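Local coordinates for hypothetical protein TM1553 (Thermotoga maritima, PDB 1VRM), which probably transfers FMN from FAD onto acceptor proteins, as flavin transferases of the ApbE family do, at residues Tyr140-Phe145 against Val154-Lys159; Pro206-Val211 against Ile220-Leu225; Arg246-Leu251 against Ala281-Ala286. All blocks are in the same frame, centred on the assembly; numbering follows the deposited sequence.

Contact 1: residues Tyr140-Phe145 against Val154-Lys159; sequences YKNVLF and VKNGVK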
loop_
_atom_site.group_PDB
_atom_site.type_symbol
_atom_site.label_atom_id
_atom_site.label_comp_id
_atom_site.label_asym_id
_atom_site.label_seq_id
_atom_site.Cartn_x
_atom_site.Cartn_y
_atom_site.Cartn_z
ATOM N N TYR A 140 16.163 -2.898 -4.173
ATOM C CA TYR A 140 15.634 -4.205 -3.697
ATOM C C TYR A 140 16.590 -5.359 -3.875
ATOM O O TYR A 140 16.484 -6.372 -3.182
ATOM C CB TYR A 140 14.311 -4.565 -4.371
ATOM C CG TYR A 140 14.425 -4.900 -5.821
ATOM C CD1 TYR A 140 14.516 -3.893 -6.787
ATOM C CD2 TYR A 140 14.430 -6.232 -6.251
ATOM C CE1 TYR A 140 14.597 -4.209 -8.162
ATOM C CE2 TYR A 140 14.546 -6.546 -7.599
ATOM C CZ TYR A 140 14.622 -5.537 -8.530
ATOM O OH TYR A 140 14.721 -5.872 -9.867
ATOM N N LYS A 141 17.499 -5.250 -4.830
ATOM C CA LYS A 141 18.475 -6.314 -5.047
ATOM C C LYS A 141 19.446 -6.511 -3.875
ATOM O O LYS A 141 20.177 -7.501 -3.823
ATOM C CB LYS A 141 19.229 -6.097 -6.360
ATOM C CG LYS A 141 18.323 -6.175 -7.592
ATOM C CD LYS A 141 19.102 -5.789 -8.856
ATOM C CE LYS A 141 18.214 -5.847 -10.081
ATOM N NZ LYS A 141 19.013 -5.605 -11.323
ATOM N N ASN A 142 19.435 -5.583 -2.914
ATOM C CA ASN A 142 20.254 -5.664 -1.710
ATOM C C ASN A 142 19.620 -6.516 -0.623
ATOM O O ASN A 142 20.189 -6.677 0.440
ATOM C CB ASN A 142 20.552 -4.269 -1.191
ATOM C CG ASN A 142 21.426 -3.505 -2.115
ATOM O OD1 ASN A 142 22.597 -3.885 -2.356
ATOM N ND2 ASN A 142 20.888 -2.415 -2.682
ATOM N N VAL A 143 18.402 -7.002 -0.850
ATOM C CA VAL A 143 17.784 -7.951 0.089
ATOM C C VAL A 143 18.035 -9.359 -0.405
ATOM O O VAL A 143 17.574 -9.716 -1.512
ATOM C CB VAL A 143 16.285 -7.741 0.179
ATOM C CG1 VAL A 143 15.673 -8.633 1.300
ATOM C CG2 VAL A 143 15.989 -6.247 0.428
ATOM N N LEU A 144 18.752 -10.139 0.397
ATOM C CA LEU A 144 19.147 -11.512 0.028
ATOM C C LEU A 144 18.349 -12.500 0.850
ATOM O O LEU A 144 18.002 -12.229 2.015
ATOM C CB LEU A 144 20.627 -11.731 0.294
ATOM C CG LEU A 144 21.560 -10.654 -0.272
ATOM C CD1 LEU A 144 23.014 -11.024 -0.038
ATOM C CD2 LEU A 144 21.282 -10.403 -1.742
ATOM N N PHE A 145 18.068 -13.652 0.223
ATOM C CA PHE A 145 17.209 -14.678 0.797
ATOM C C PHE A 145 17.928 -16.002 0.895
ATOM O O PHE A 145 18.648 -16.376 -0.020
ATOM C CB PHE A 145 15.986 -14.850 -0.095
ATOM C CG PHE A 145 15.129 -13.631 -0.162
ATOM C CD1 PHE A 145 14.231 -13.386 0.832
ATOM C CD2 PHE A 145 15.231 -12.728 -1.201
ATOM C CE1 PHE A 145 13.426 -12.241 0.808
ATOM C CE2 PHE A 145 14.424 -11.581 -1.257
ATOM C CZ PHE A 145 13.545 -11.329 -0.231
ATOM N N VAL A 154 20.190 -8.004 4.734
ATOM C CA VAL A 154 20.209 -6.712 4.024
ATOM C C VAL A 154 21.653 -6.254 3.890
ATOM O O VAL A 154 22.342 -6.146 4.897
ATOM C CB VAL A 154 19.354 -5.618 4.656
ATOM C CG1 VAL A 154 17.890 -5.904 4.412
ATOM C CG2 VAL A 154 19.636 -5.399 6.161
ATOM N N LYS A 155 22.112 -6.084 2.636
ATOM C CA LYS A 155 23.435 -5.555 2.377
ATOM C C LYS A 155 23.404 -4.085 1.955
ATOM O O LYS A 155 22.345 -3.493 1.679
ATOM C CB LYS A 155 24.183 -6.371 1.342
ATOM C CG LYS A 155 23.581 -6.465 0.058
ATOM C CD LYS A 155 24.493 -7.240 -0.913
ATOM C CE LYS A 155 23.987 -7.088 -2.332
ATOM N NZ LYS A 155 24.976 -7.595 -3.328
ATOM N N ASN A 156 24.602 -3.483 1.954
ATOM C CA ASN A 156 24.783 -2.096 1.547
ATOM C C ASN A 156 23.964 -1.126 2.377
ATOM O O ASN A 156 23.692 0.004 1.949
ATOM C CB ASN A 156 24.494 -1.922 0.058
ATOM C CG ASN A 156 25.544 -2.586 -0.795
ATOM O OD1 ASN A 156 26.731 -2.453 -0.508
ATOM N ND2 ASN A 156 25.131 -3.334 -1.793
ATOM N N GLY A 157 23.642 -1.512 3.598
ATOM C CA GLY A 157 22.983 -0.639 4.536
ATOM C C GLY A 157 21.540 -0.373 4.195
ATOM O O GLY A 157 20.924 0.538 4.769
ATOM N N VAL A 158 20.926 -1.199 3.363
ATOM C CA VAL A 158 19.523 -0.911 3.019
ATOM C C VAL A 158 18.618 -1.206 4.219
ATOM O O VAL A 158 18.937 -2.038 5.081
ATOM C CB VAL A 158 18.986 -1.607 1.774
ATOM C CG1 VAL A 158 19.787 -1.320 0.541
ATOM C CG2 VAL A 158 18.845 -3.064 2.000
ATOM N N LYS A 159 17.484 -0.525 4.240
ATOM C CA LYS A 159 16.451 -0.777 5.196
ATOM C C LYS A 159 15.123 -0.978 4.451
ATOM O O LYS A 159 14.799 -0.261 3.508
ATOM C CB LYS A 159 16.306 0.346 6.190
ATOM C CG LYS A 159 17.541 0.471 7.134
ATOM C CD LYS A 159 17.254 1.434 8.239
ATOM C CE LYS A 159 18.237 1.377 9.418
ATOM N NZ LYS A 159 17.873 2.298 10.593
HETATM O O HOH W 1 22.899 -7.182 -5.281
#
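Asn142, just ahead of strand 143-146, meets Lys155, Asn156 and Val158, which follow strand 151-154. Two direct hydrogen bonds join the segments. Lys155 N donates to Asn142 O at 3.0 Å. The side-chain bond is shorter, 2.7 Å from Asn156 ND2 to Asn142 OD1; the acceptor lies in the amide plane of Asn156, but the donor stands above the carbonyl plane of Asn142, the two amides being turned 90° to each other. A water adds an indirect link, donating to Lys141 O and accepting from Lys155 NZ.

Van der Waals contacts flank these bonds. Asn142 CG is anti to the carbonyl carbon (chi1 -67°), 3.8 Å from Val158 CG1, a methyl that also meets Asn142 ND2 at 3.6 Å. The extended Lys155 chain crosses Asn142 at about a right angle and brings Lys155 CE within 3.5 Å of Asn142 OD1. Val143 and Val154 form an antiparallel non-hydrogen-bonded pair, with Val143 CG2 and Val154 CG1 4.4 Å apart. An alanine at Asn142 would probably leave Asn156 ND2 without its acceptor, and Lys155 CE and Val158 CG1 without the amide they pack on.

The type I' turn from Lys155 to Val158 reverses the chain here; Asn156 O bonds to His137 ND1 and Gly157 O to Arg109 NH1. Phe145 and Tyr140 rest on helix 83-98, Val154 touches Ile71 of helix 67-72, and Leu144 continues the pairing with Met153 of strand 151-154.

Contact 2: residues Pro206-Val211 against Ile220-Leu225; sequences PWVIGV and IDYIYL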
loop_
_atom_site.group_PDB
_atom_site.type_symbol
_atom_site.label_atom_id
_atom_site.label_comp_id
_atom_site.label_asym_id
_atom_site.label_seq_id
_atom_site.Cartn_x
_atom_site.Cartn_y
_atom_site.Cartn_z
ATOM N N PRO A 206 -23.233 -4.871 -6.031
ATOM C CA PRO A 206 -21.933 -4.228 -5.896
ATOM C C PRO A 206 -21.912 -3.144 -4.824
ATOM O O PRO A 206 -22.920 -2.507 -4.517
ATOM C CB PRO A 206 -21.705 -3.613 -7.300
ATOM C CG PRO A 206 -23.011 -3.304 -7.780
ATOM C CD PRO A 206 -23.907 -4.454 -7.278
ATOM N N TRP A 207 -20.749 -2.973 -4.223
ATOM C CA TRP A 207 -20.462 -1.847 -3.368
ATOM C C TRP A 207 -20.085 -0.683 -4.261
ATOM O O TRP A 207 -19.335 -0.826 -5.228
ATOM C CB TRP A 207 -19.344 -2.138 -2.397
ATOM C CG TRP A 207 -19.674 -3.265 -1.465
ATOM C CD1 TRP A 207 -19.443 -4.586 -1.653
ATOM C CD2 TRP A 207 -20.388 -3.145 -0.255
ATOM N NE1 TRP A 207 -19.920 -5.302 -0.602
ATOM C CE2 TRP A 207 -20.534 -4.444 0.275
ATOM C CE3 TRP A 207 -20.909 -2.074 0.449
ATOM C CZ2 TRP A 207 -21.181 -4.676 1.461
ATOM C CZ3 TRP A 207 -21.549 -2.315 1.635
ATOM C CH2 TRP A 207 -21.662 -3.607 2.136
ATOM N N VAL A 208 -20.580 0.484 -3.896
ATOM C CA VAL A 208 -20.351 1.705 -4.685
ATOM C C VAL A 208 -19.275 2.485 -3.996
ATOM O O VAL A 208 -19.412 2.856 -2.822
ATOM C CB VAL A 208 -21.593 2.586 -4.777
ATOM C CG1 VAL A 208 -21.306 3.767 -5.766
ATOM C CG2 VAL A 208 -22.769 1.775 -5.247
ATOM N N ILE A 209 -18.182 2.701 -4.700
ATOM C CA ILE A 209 -16.978 3.278 -4.119
ATOM C C ILE A 209 -16.658 4.572 -4.855
ATOM O O ILE A 209 -16.569 4.596 -6.081
ATOM C CB ILE A 209 -15.797 2.313 -4.160
ATOM C CG1 ILE A 209 -16.147 1.036 -3.387
ATOM C CG2 ILE A 209 -14.554 2.978 -3.598
ATOM C CD1 ILE A 209 -15.257 -0.127 -3.631
ATOM N N GLY A 210 -16.521 5.636 -4.087
ATOM C CA GLY A 210 -16.186 6.949 -4.637
ATOM C C GLY A 210 -14.680 7.154 -4.745
ATOM O O GLY A 210 -13.968 6.887 -3.804
ATOM N N VAL A 211 -14.186 7.588 -5.904
ATOM C CA VAL A 211 -12.790 7.933 -6.095
ATOM C C VAL A 211 -12.686 9.411 -5.705
ATOM O O VAL A 211 -13.386 10.232 -6.260
ATOM C CB VAL A 211 -12.335 7.757 -7.560
ATOM C CG1 VAL A 211 -10.887 8.167 -7.727
ATOM C CG2 VAL A 211 -12.612 6.294 -8.059
ATOM N N ILE A 220 -14.669 12.234 -7.839
ATOM C CA ILE A 220 -14.459 12.448 -9.262
ATOM C C ILE A 220 -14.979 11.255 -10.081
ATOM O O ILE A 220 -15.144 11.366 -11.291
ATOM C CB ILE A 220 -12.989 12.731 -9.616
ATOM C CG1 ILE A 220 -12.111 11.562 -9.178
ATOM C CG2 ILE A 220 -12.523 14.079 -9.030
ATOM C CD1 ILE A 220 -10.646 11.738 -9.570
ATOM N N ASP A 221 -15.270 10.122 -9.441
ATOM C CA ASP A 221 -15.784 8.960 -10.190
ATOM C C ASP A 221 -16.356 7.978 -9.179
ATOM O O ASP A 221 -15.944 8.001 -8.007
ATOM C CB ASP A 221 -14.633 8.321 -10.950
ATOM C CG ASP A 221 -15.087 7.439 -12.122
ATOM O OD1 ASP A 221 -16.311 7.369 -12.483
ATOM O OD2 ASP A 221 -14.182 6.779 -12.685
ATOM N N TYR A 222 -17.306 7.144 -9.635
ATOM C CA TYR A 222 -17.824 6.033 -8.843
ATOM C C TYR A 222 -17.560 4.719 -9.524
ATOM O O TYR A 222 -17.758 4.608 -10.737
ATOM C CB TYR A 222 -19.309 6.160 -8.614
ATOM C CG TYR A 222 -19.677 7.227 -7.620
ATOM C CD1 TYR A 222 -19.553 6.999 -6.251
ATOM C CD2 TYR A 222 -20.118 8.466 -8.047
ATOM C CE1 TYR A 222 -19.886 7.980 -5.326
ATOM C CE2 TYR A 222 -20.444 9.448 -7.129
ATOM C CZ TYR A 222 -20.334 9.187 -5.793
ATOM O OH TYR A 222 -20.662 10.176 -4.896
ATOM N N ILE A 223 -17.084 3.765 -8.742
ATOM C CA ILE A 223 -16.946 2.423 -9.231
ATOM C C ILE A 223 -17.787 1.458 -8.439
ATOM O O ILE A 223 -18.236 1.752 -7.334
ATOM C CB ILE A 223 -15.476 1.963 -9.283
ATOM C CG1 ILE A 223 -14.865 1.977 -7.885
ATOM C CG2 ILE A 223 -14.691 2.879 -10.215
ATOM C CD1 ILE A 223 -13.636 1.099 -7.742
ATOM N N TYR A 224 -18.028 0.321 -9.069
ATOM C CA TYR A 224 -18.964 -0.681 -8.569
ATOM C C TYR A 224 -18.214 -1.978 -8.462
ATOM O O TYR A 224 -17.736 -2.484 -9.450
ATOM C CB TYR A 224 -20.153 -0.782 -9.527
ATOM C CG TYR A 224 -20.927 0.501 -9.570
ATOM C CD1 TYR A 224 -20.503 1.572 -10.352
ATOM C CD2 TYR A 224 -22.099 0.648 -8.846
ATOM C CE1 TYR A 224 -21.226 2.764 -10.383
ATOM C CE2 TYR A 224 -22.794 1.805 -8.866
ATOM C CZ TYR A 224 -22.372 2.865 -9.639
ATOM O OH TYR A 224 -23.098 4.036 -9.641
ATOM N N LEU A 225 -18.056 -2.507 -7.263
ATOM C CA LEU A 225 -17.307 -3.750 -7.045
ATOM C C LEU A 225 -18.145 -4.765 -6.263
ATOM O O LEU A 225 -18.563 -4.517 -5.113
ATOM C CB LEU A 225 -15.990 -3.528 -6.284
ATOM C CG LEU A 225 -14.895 -2.689 -6.923
ATOM C CD1 LEU A 225 -13.720 -2.596 -5.947
ATOM C CD2 LEU A 225 -14.439 -3.301 -8.216
#
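Tyr224 lies between Pro206 and Val208 on one face of a two-stranded ribbon, and its side chain can be traced outward atom by atom. Tyr224 CB sits 3.9 Å from Pro206 CB. CG is anti to the carbonyl carbon (chi1 -64°); with chi2 at 81°, Tyr224 CD2 lies 3.8 Å from Val208 CG2, while Pro206 CG lies near the ring plane at its edge. Farther out, Tyr224 CE2 makes the closest approach, 3.6 Å to Val208 CG2, and Tyr224 CZ comes to 4.1 Å from Val208 CG1. The two side chains run side by side, pointing the same way, and Val208 CG1 also touches Tyr222 CD1 of the neighbouring pair on this face.

Strands 207-212 and 219-225 make up this antiparallel beta hairpin. Trp207 with Leu225 and Ile209 with Ile223 are hydrogen-bonded pairs, each joined by two backbone bonds; Ile209 N to Ile223 O measures 2.8 Å. At the end nearer the turn Ile220 N donates to Val211 O at 2.9 Å.

On the other face Ile209 CB meets Ile223 CG1, and Ile209 CD1 reaches Leu225 CD1 at 3.7 Å. Ile223 and Leu225 pack on Ile268 of strand 262-269, in the eight-stranded sheet. The edge of the Trp207 ring meets Leu225 O, while NE1 bonds to Gly199 O and the ring meets Phe188 and Tyr18 edge-to-face.

Contact 3: residues Arg246-Leu251 against Ala281-Ala286; sequences RYHHIL and AGFVMA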
loop_
_atom_site.group_PDB
_atom_site.type_symbol
_atom_site.label_atom_id
_atom_site.label_comp_id
_atom_site.label_asym_id
_atom_site.label_seq_id
_atom_site.Cartn_x
_atom_site.Cartn_y
_atom_site.Cartn_z
ATOM N N ARG A 246 5.349 21.087 -1.451
ATOM C CA ARG A 246 4.897 19.869 -0.801
ATOM C C ARG A 246 5.917 18.740 -0.992
ATOM O O ARG A 246 6.371 18.524 -2.117
ATOM C CB ARG A 246 3.592 19.421 -1.447
ATOM C CG ARG A 246 3.000 18.206 -0.815
ATOM C CD ARG A 246 1.683 17.802 -1.430
ATOM N NE ARG A 246 0.685 18.866 -1.178
ATOM C CZ ARG A 246 -0.615 18.722 -1.096
ATOM N NH1 ARG A 246 -1.194 17.534 -1.213
ATOM N NH2 ARG A 246 -1.354 19.798 -0.843
ATOM N N TYR A 247 6.239 18.045 0.090
ATOM C CA TYR A 247 7.102 16.867 0.059
ATOM C C TYR A 247 6.259 15.745 0.631
ATOM O O TYR A 247 5.891 15.734 1.791
ATOM C CB TYR A 247 8.375 17.122 0.862
ATOM C CG TYR A 247 9.114 18.281 0.295
ATOM C CD1 TYR A 247 9.997 18.119 -0.764
ATOM C CD2 TYR A 247 8.944 19.555 0.827
ATOM C CE1 TYR A 247 10.665 19.156 -1.313
ATOM C CE2 TYR A 247 9.629 20.634 0.269
ATOM C CZ TYR A 247 10.488 20.424 -0.797
ATOM O OH TYR A 247 11.188 21.459 -1.394
ATOM N N HIS A 248 5.934 14.798 -0.229
ATOM C CA HIS A 248 5.090 13.667 0.159
ATOM C C HIS A 248 5.949 12.374 0.182
ATOM O O HIS A 248 7.103 12.362 -0.289
ATOM C CB HIS A 248 3.924 13.541 -0.804
ATOM C CG HIS A 248 4.343 13.251 -2.197
ATOM N ND1 HIS A 248 4.733 11.988 -2.605
ATOM C CD2 HIS A 248 4.453 14.057 -3.278
ATOM C CE1 HIS A 248 5.082 12.051 -3.880
ATOM N NE2 HIS A 248 4.890 13.283 -4.319
ATOM N N HIS A 249 5.365 11.319 0.745
ATOM C CA HIS A 249 6.111 10.115 1.113
ATOM C C HIS A 249 6.337 9.132 -0.024
ATOM O O HIS A 249 7.008 8.112 0.165
ATOM C CB HIS A 249 5.393 9.402 2.266
ATOM C CG HIS A 249 4.280 8.530 1.804
ATOM N ND1 HIS A 249 3.129 9.032 1.234
ATOM C CD2 HIS A 249 4.173 7.177 1.746
ATOM C CE1 HIS A 249 2.331 8.030 0.902
ATOM N NE2 HIS A 249 2.944 6.895 1.198
ATOM N N ILE A 250 5.761 9.411 -1.184
ATOM C CA ILE A 250 5.911 8.488 -2.330
ATOM C C ILE A 250 7.155 8.890 -3.105
ATOM O O ILE A 250 7.146 9.623 -4.096
ATOM C CB ILE A 250 4.701 8.409 -3.247
ATOM C CG1 ILE A 250 3.432 8.190 -2.424
ATOM C CG2 ILE A 250 4.883 7.256 -4.264
ATOM C CD1 ILE A 250 2.146 8.323 -3.222
ATOM N N LEU A 251 8.277 8.350 -2.633
ATOM C CA LEU A 251 9.563 8.653 -3.260
ATOM C C LEU A 251 9.772 7.825 -4.511
ATOM O O LEU A 251 9.375 6.651 -4.581
ATOM C CB LEU A 251 10.697 8.386 -2.253
ATOM C CG LEU A 251 10.598 9.105 -0.903
ATOM C CD1 LEU A 251 11.809 8.807 0.039
ATOM C CD2 LEU A 251 10.483 10.588 -1.042
ATOM N N ALA A 281 3.663 1.938 -7.476
ATOM C CA ALA A 281 4.494 1.906 -8.676
ATOM C C ALA A 281 3.930 2.816 -9.780
ATOM O O ALA A 281 4.654 3.534 -10.451
ATOM C CB ALA A 281 4.586 0.498 -9.234
ATOM N N GLY A 282 2.620 2.741 -9.975
ATOM C CA GLY A 282 1.973 3.582 -11.013
ATOM C C GLY A 282 2.123 5.059 -10.722
ATOM O O GLY A 282 2.318 5.879 -11.642
ATOM N N PHE A 283 2.018 5.436 -9.460
ATOM C CA PHE A 283 2.222 6.835 -9.057
ATOM C C PHE A 283 3.626 7.315 -9.486
ATOM O O PHE A 283 3.790 8.354 -10.073
ATOM C CB PHE A 283 2.082 6.982 -7.568
ATOM C CG PHE A 283 2.065 8.422 -7.101
ATOM C CD1 PHE A 283 3.272 9.094 -6.927
ATOM C CD2 PHE A 283 0.889 9.081 -6.844
ATOM C CE1 PHE A 283 3.294 10.409 -6.478
ATOM C CE2 PHE A 283 0.894 10.410 -6.417
ATOM C CZ PHE A 283 2.105 11.061 -6.228
ATOM N N VAL A 284 4.638 6.521 -9.169
ATOM C CA VAL A 284 6.006 6.834 -9.522
ATOM C C VAL A 284 6.228 6.852 -11.032
ATOM O O VAL A 284 6.971 7.669 -11.525
ATOM C CB VAL A 284 6.987 5.846 -8.864
ATOM C CG1 VAL A 284 8.405 5.995 -9.442
ATOM C CG2 VAL A 284 6.936 5.936 -7.320
HETATM N N MSE A 285 5.640 5.914 -11.762
HETATM C CA MSE A 285 5.902 5.807 -13.190
HETATM C C MSE A 285 5.090 6.797 -14.028
HETATM O O MSE A 285 5.491 7.121 -15.152
HETATM C CB MSE A 285 5.595 4.378 -13.627
HETATM C CG MSE A 285 6.602 3.412 -13.084
HETATM SE SE MSE A 285 6.200 1.570 -13.639
HETATM C CE MSE A 285 6.998 1.804 -15.562
ATOM N N ALA A 286 3.942 7.213 -13.523
ATOM C CA ALA A 286 2.992 7.999 -14.359
ATOM C C ALA A 286 3.471 9.434 -14.603
ATOM O O ALA A 286 3.017 10.105 -15.538
ATOM C CB ALA A 286 1.624 8.012 -13.764
#
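Phe283 of helix 272-296 and Ile250, just beyond strand 245-248, carry most of this buried contact, with Val284 the third main contributor. The Ile250 side chain lies across the phenyl ring. Its CD1 methyl stands 3.7 Å from the centroid of the Phe283 ring and only 4° off the normal, a CH-pi contact directly over the centre of the face. The other branch, Ile250 CG2, comes nearest the ring at Phe283 CD1, 3.6 Å away. Phe283 CG is anti to the backbone N (chi1 -171°), and the ring beyond it fills the space between Ile250 and His248.

Val284, the next residue of the helix, adds one methyl to the same patch. Val284 CG2 packs against Ile250 CG2 at 3.9 Å and against Leu251 O at 3.7 Å. Ile250 is the centre of an inverse gamma turn, so the chain bends sharply just where its side chain enters the apolar site.

His248 meets the far end of Phe283 tip to tip. The phenyl edge is directed at the imidazole face in an offset edge-to-face arrangement, with the planes at 79° and CE1 of His248 3.6 Å from CE1 of Phe283. Both imidazole nitrogens have partners: His248 ND1 accepts from Ile250 N at 3.1 Å, and NE2 bonds to Ala259 O, which would fix the rotation of the ring that Phe283 faces.

Phe283 also touches Val262 and Val265 of strand 262-269, so its ring is wedged between sheet and loop. No hydrogen bond crosses between the segments; the contact rests on apolar packing, a CH-pi contact and an edge-to-face pair, and polar groups of 246-251 can serve elsewhere, as His249 NE2 and Leu251 O do in bonding an unidentified ligand.

Contacts 2 and 3 each border a bound molecule. At contact 3 an unidentified ligand lies about 4 Å from the Ile250 side chain; it probably comes from the crystallisation liquor, though such a molecule may mark a pocket, conceivably the flavin site. At contact 2 a pentanediol, probably of the same origin, bonds to Val208 O and lies about 4 Å from the Ile209 side chain. Contacts 1 and 2 lie on opposite sides of the chain's centre, their own centres about 39 Å apart. The centre of contact 3 is about 22 Å from that of contact 1 and about 23 Å from that of contact 2. None touches another; the nearest atoms of contacts 1 and 3 are about 10 Å apart.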